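Local coordinates for possible atls1-like light-inducible protein (Prochlorococcus marinus, PDB 2XCZ) that belongs to the macrophage migration inhibitory factor family, assembling three copies of a small alpha/beta chain, though its own function is not established, at residues L20-L23 / S24-A28; D69-R72 / T73-S77. One frame throughout, in Å; residues are numbered along the deposited sequence.

Contact 1: L20-L23 / S24-A28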
# COMPACT_ATOMS: atom_id res chain seq x y z
N LEU A 20 6.55 -5.06 -16.63
CA LEU A 20 5.42 -5.59 -15.86
C LEU A 20 4.80 -6.82 -16.53
O LEU A 20 4.43 -7.78 -15.85
CB LEU A 20 4.36 -4.51 -15.66
CG LEU A 20 4.74 -3.37 -14.69
CD1 LEU A 20 3.66 -2.30 -14.67
CD2 LEU A 20 5.03 -3.88 -13.26
N GLN A 21 4.69 -6.80 -17.85
CA GLN A 21 4.15 -7.95 -18.57
C GLN A 21 5.02 -9.20 -18.38
O GLN A 21 4.52 -10.30 -18.18
CB GLN A 21 4.00 -7.62 -20.06
CG GLN A 21 2.84 -6.69 -20.36
CD GLN A 21 2.91 -6.12 -21.77
OE1 GLN A 21 3.90 -5.50 -22.16
NE2 GLN A 21 1.85 -6.32 -22.54
N GLU A 22 6.33 -9.01 -18.43
CA GLU A 22 7.25 -10.11 -18.21
C GLU A 22 7.14 -10.62 -16.77
O GLU A 22 7.05 -11.82 -16.54
CB GLU A 22 8.67 -9.70 -18.53
CG GLU A 22 9.66 -10.84 -18.48
CD GLU A 22 11.10 -10.38 -18.60
OE1 GLU A 22 11.99 -11.08 -18.08
OE2 GLU A 22 11.34 -9.31 -19.19
N LEU A 23 7.14 -9.70 -15.81
CA LEU A 23 6.91 -10.06 -14.41
C LEU A 23 5.58 -10.81 -14.18
O LEU A 23 5.51 -11.76 -13.39
CB LEU A 23 7.00 -8.80 -13.53
CG LEU A 23 6.81 -8.99 -12.03
CD1 LEU A 23 7.79 -10.01 -11.47
CD2 LEU A 23 6.93 -7.65 -11.31
N SER A 24 4.53 -10.37 -14.88
CA SER A 24 3.19 -10.95 -14.78
C SER A 24 3.16 -12.43 -15.19
O SER A 24 2.63 -13.27 -14.46
CB SER A 24 2.21 -10.13 -15.64
OG SER A 24 0.92 -10.71 -15.62
N SER A 25 3.73 -12.74 -16.35
CA SER A 25 3.77 -14.14 -16.82
C SER A 25 4.64 -15.04 -15.93
O SER A 25 4.24 -16.16 -15.62
CB SER A 25 4.21 -14.22 -18.28
OG SER A 25 5.30 -13.35 -18.50
N LYS A 26 5.80 -14.53 -15.53
CA LYS A 26 6.70 -15.26 -14.63
C LYS A 26 6.05 -15.56 -13.29
O LYS A 26 6.14 -16.69 -12.79
CB LYS A 26 8.01 -14.49 -14.43
CG LYS A 26 8.81 -14.42 -15.74
CD LYS A 26 10.20 -13.86 -15.57
CE LYS A 26 11.05 -14.26 -16.77
NZ LYS A 26 12.41 -13.70 -16.69
N LEU A 27 5.37 -14.56 -12.72
CA LEU A 27 4.66 -14.76 -11.46
C LEU A 27 3.49 -15.74 -11.58
O LEU A 27 3.28 -16.56 -10.69
CB LEU A 27 4.24 -13.42 -10.83
CG LEU A 27 3.70 -13.53 -9.39
CD1 LEU A 27 4.79 -13.98 -8.40
CD2 LEU A 27 3.09 -12.20 -8.93
N ALA A 28 2.75 -15.67 -12.68
CA ALA A 28 1.66 -16.63 -12.89
C ALA A 28 2.19 -18.07 -12.87
O ALA A 28 1.63 -18.94 -12.19
CB ALA A 28 0.94 -16.35 -14.20
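Glu-22 and Lys-26, one turn apart on helix 16-31, run side by side and point the same way, an i to i+4 salt bridge that illustrates how a helix pairs opposite charges along one flank. Glu-22 OE1 and Lys-26 NZ are 3.0 Å apart, the ammonium taking the anti lone pair, the one turned away from the other carboxylate oxygen. Chi1 of -173° at Glu-22 and -65° at Lys-26, with both chains extended beyond CG, bring OE1 and NZ together; the lysine methylenes pass over the glutamate's own carbonyl, Lys-26 CG lying 3.2 Å from Glu-22 O. Beneath the pair run the i to i+4 backbone bonds of the helix, with Ser-24 N to Leu-20 O at 2.8 Å and Leu-27 N to Leu-23 O at 2.9 Å. Ser-25 folds its hydroxyl back on the preceding turn, where OG lies 3.0 Å from Glu-22 O and 3.2 Å from Gln-21 O, one proton facing two carbonyls. Ser-24 OG instead bonds Glu-35. The helix of this beta-alpha-beta unit is thus amphipathic: this one charge pair is matched on the flank touching helix 72-88, while Leu-23 and Leu-27 pack on Ile-4 of the sheet and on that helix.

Contact 2: D69-R72 / T73-S77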
# COMPACT_ATOMS: atom_id res chain seq x y z
N ASP A 69 2.93 -21.19 0.17
CA ASP A 69 3.33 -22.19 1.15
C ASP A 69 4.78 -22.65 0.97
O ASP A 69 5.35 -22.57 -0.14
CB ASP A 69 2.39 -23.40 1.06
CG ASP A 69 0.91 -23.00 1.09
OD1 ASP A 69 0.48 -22.36 2.07
OD2 ASP A 69 0.17 -23.36 0.15
N GLY A 70 5.37 -23.12 2.06
CA GLY A 70 6.71 -23.70 2.06
C GLY A 70 7.72 -22.72 1.52
O GLY A 70 7.83 -21.60 2.02
N SER A 71 8.42 -23.13 0.47
CA SER A 71 9.52 -22.34 -0.10
C SER A 71 9.06 -21.21 -1.03
O SER A 71 9.89 -20.46 -1.55
CB SER A 71 10.48 -23.26 -0.85
OG SER A 71 9.83 -23.89 -1.94
N ARG A 72 7.76 -21.09 -1.24
CA ARG A 72 7.23 -20.15 -2.22
C ARG A 72 7.62 -18.69 -2.01
O ARG A 72 7.98 -18.01 -2.98
CB ARG A 72 5.70 -20.29 -2.33
CG ARG A 72 5.25 -21.42 -3.22
CD ARG A 72 5.20 -20.96 -4.66
NE ARG A 72 4.83 -22.04 -5.57
CZ ARG A 72 3.59 -22.38 -5.89
NH1 ARG A 72 2.55 -21.70 -5.41
NH2 ARG A 72 3.38 -23.39 -6.72
N THR A 73 7.57 -18.20 -0.76
CA THR A 73 7.94 -16.80 -0.54
C THR A 73 9.42 -16.57 -0.84
O THR A 73 9.77 -15.54 -1.39
CB THR A 73 7.55 -16.24 0.87
OG1 THR A 73 8.22 -16.99 1.89
CG2 THR A 73 6.04 -16.28 1.08
N GLN A 74 10.28 -17.55 -0.52
CA GLN A 74 11.69 -17.47 -0.95
C GLN A 74 11.84 -17.44 -2.49
O GLN A 74 12.58 -16.62 -3.04
CB GLN A 74 12.56 -18.58 -0.34
CG GLN A 74 13.06 -18.26 1.07
CD GLN A 74 14.02 -19.31 1.66
OE1 GLN A 74 14.45 -20.26 0.99
NE2 GLN A 74 14.35 -19.14 2.94
N GLU A 75 11.13 -18.33 -3.17
CA GLU A 75 11.19 -18.42 -4.61
C GLU A 75 10.65 -17.17 -5.29
O GLU A 75 11.19 -16.73 -6.30
CB GLU A 75 10.43 -19.66 -5.11
CG GLU A 75 11.09 -20.97 -4.68
CD GLU A 75 10.19 -22.18 -4.86
OE1 GLU A 75 9.12 -22.05 -5.49
OE2 GLU A 75 10.56 -23.27 -4.37
N VAL A 76 9.56 -16.62 -4.75
CA VAL A 76 9.00 -15.38 -5.30
C VAL A 76 9.99 -14.23 -5.09
O VAL A 76 10.25 -13.43 -5.99
CB VAL A 76 7.61 -15.03 -4.70
CG1 VAL A 76 7.15 -13.65 -5.16
CG2 VAL A 76 6.56 -16.10 -5.10
N SER A 77 10.61 -14.19 -3.91
CA SER A 77 11.58 -13.14 -3.64
C SER A 77 12.77 -13.24 -4.61
O SER A 77 13.24 -12.24 -5.13
CB SER A 77 12.05 -13.20 -2.19
OG SER A 77 13.01 -12.19 -1.95
O HOH W 1 9.60 -19.42 1.84
O HOH W 2 7.14 -23.69 -5.99
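This is a local contact at the N-terminus of helix 72-88 of the alpha/beta MIF fold: a type II' beta turn from Asp-69 to Arg-72 leads straight into the helix, and the Glu-75 side chain reaches back to Ser-71. Gly-70, at the second position of the turn, has the positive phi (57°) that this turn type requires. Ser-71 and Glu-75 are joined twice, through backbone and through side chains. Glu-75 N bonds Ser-71 O at 2.9 Å, while Glu-75 OE2 accepts the hydroxyl proton of Ser-71 OG, 2.6 Å away. A chi1 of 63° swings that hydroxyl over toward the carboxylate, which it meets from above, 61° out of the plane. One residue on, Val-76 N bonds Arg-72 O at 2.7 Å, and the valine side chain is buried against Leu-27 and Phe-99. The hydroxyl of Thr-73 bonds the backbone O of Arg-105 of the third subunit, and a water links Thr-73 OG1 with Gly-70 O and Gln-74 N. Arg-72 bends at chi2, its NH1 bonding Ala-67 O, and its guanidinium is turned from the Glu-75 carboxylate. One water bridges these charges, accepting from Arg-72 NE at 2.9 Å and donating to Glu-75 OE1 at 2.6 Å.

Overall arrangement
Both contacts are local, yet one draws on the middle of a helix and the other on the start of a different one. Contact 1 lies within helix 16-31, its centre about 9 Å from the centre of the chain; contact 2, its centre about 13 Å out, is the more exposed, where a turn becomes helix 72-88. Opposite charges pair directly in contact 1 but through water in contact 2. A serine hydroxyl meets a carboxylate within contact 2, whereas those of contact 1 turn to backbone carbonyls or to Glu-35. The two helices lie against each other, and the contacts meet where Leu-27 CD1 approaches Val-76 CG1 at 4.0 Å. The second subunit packs against contact 1, the third against contact 2.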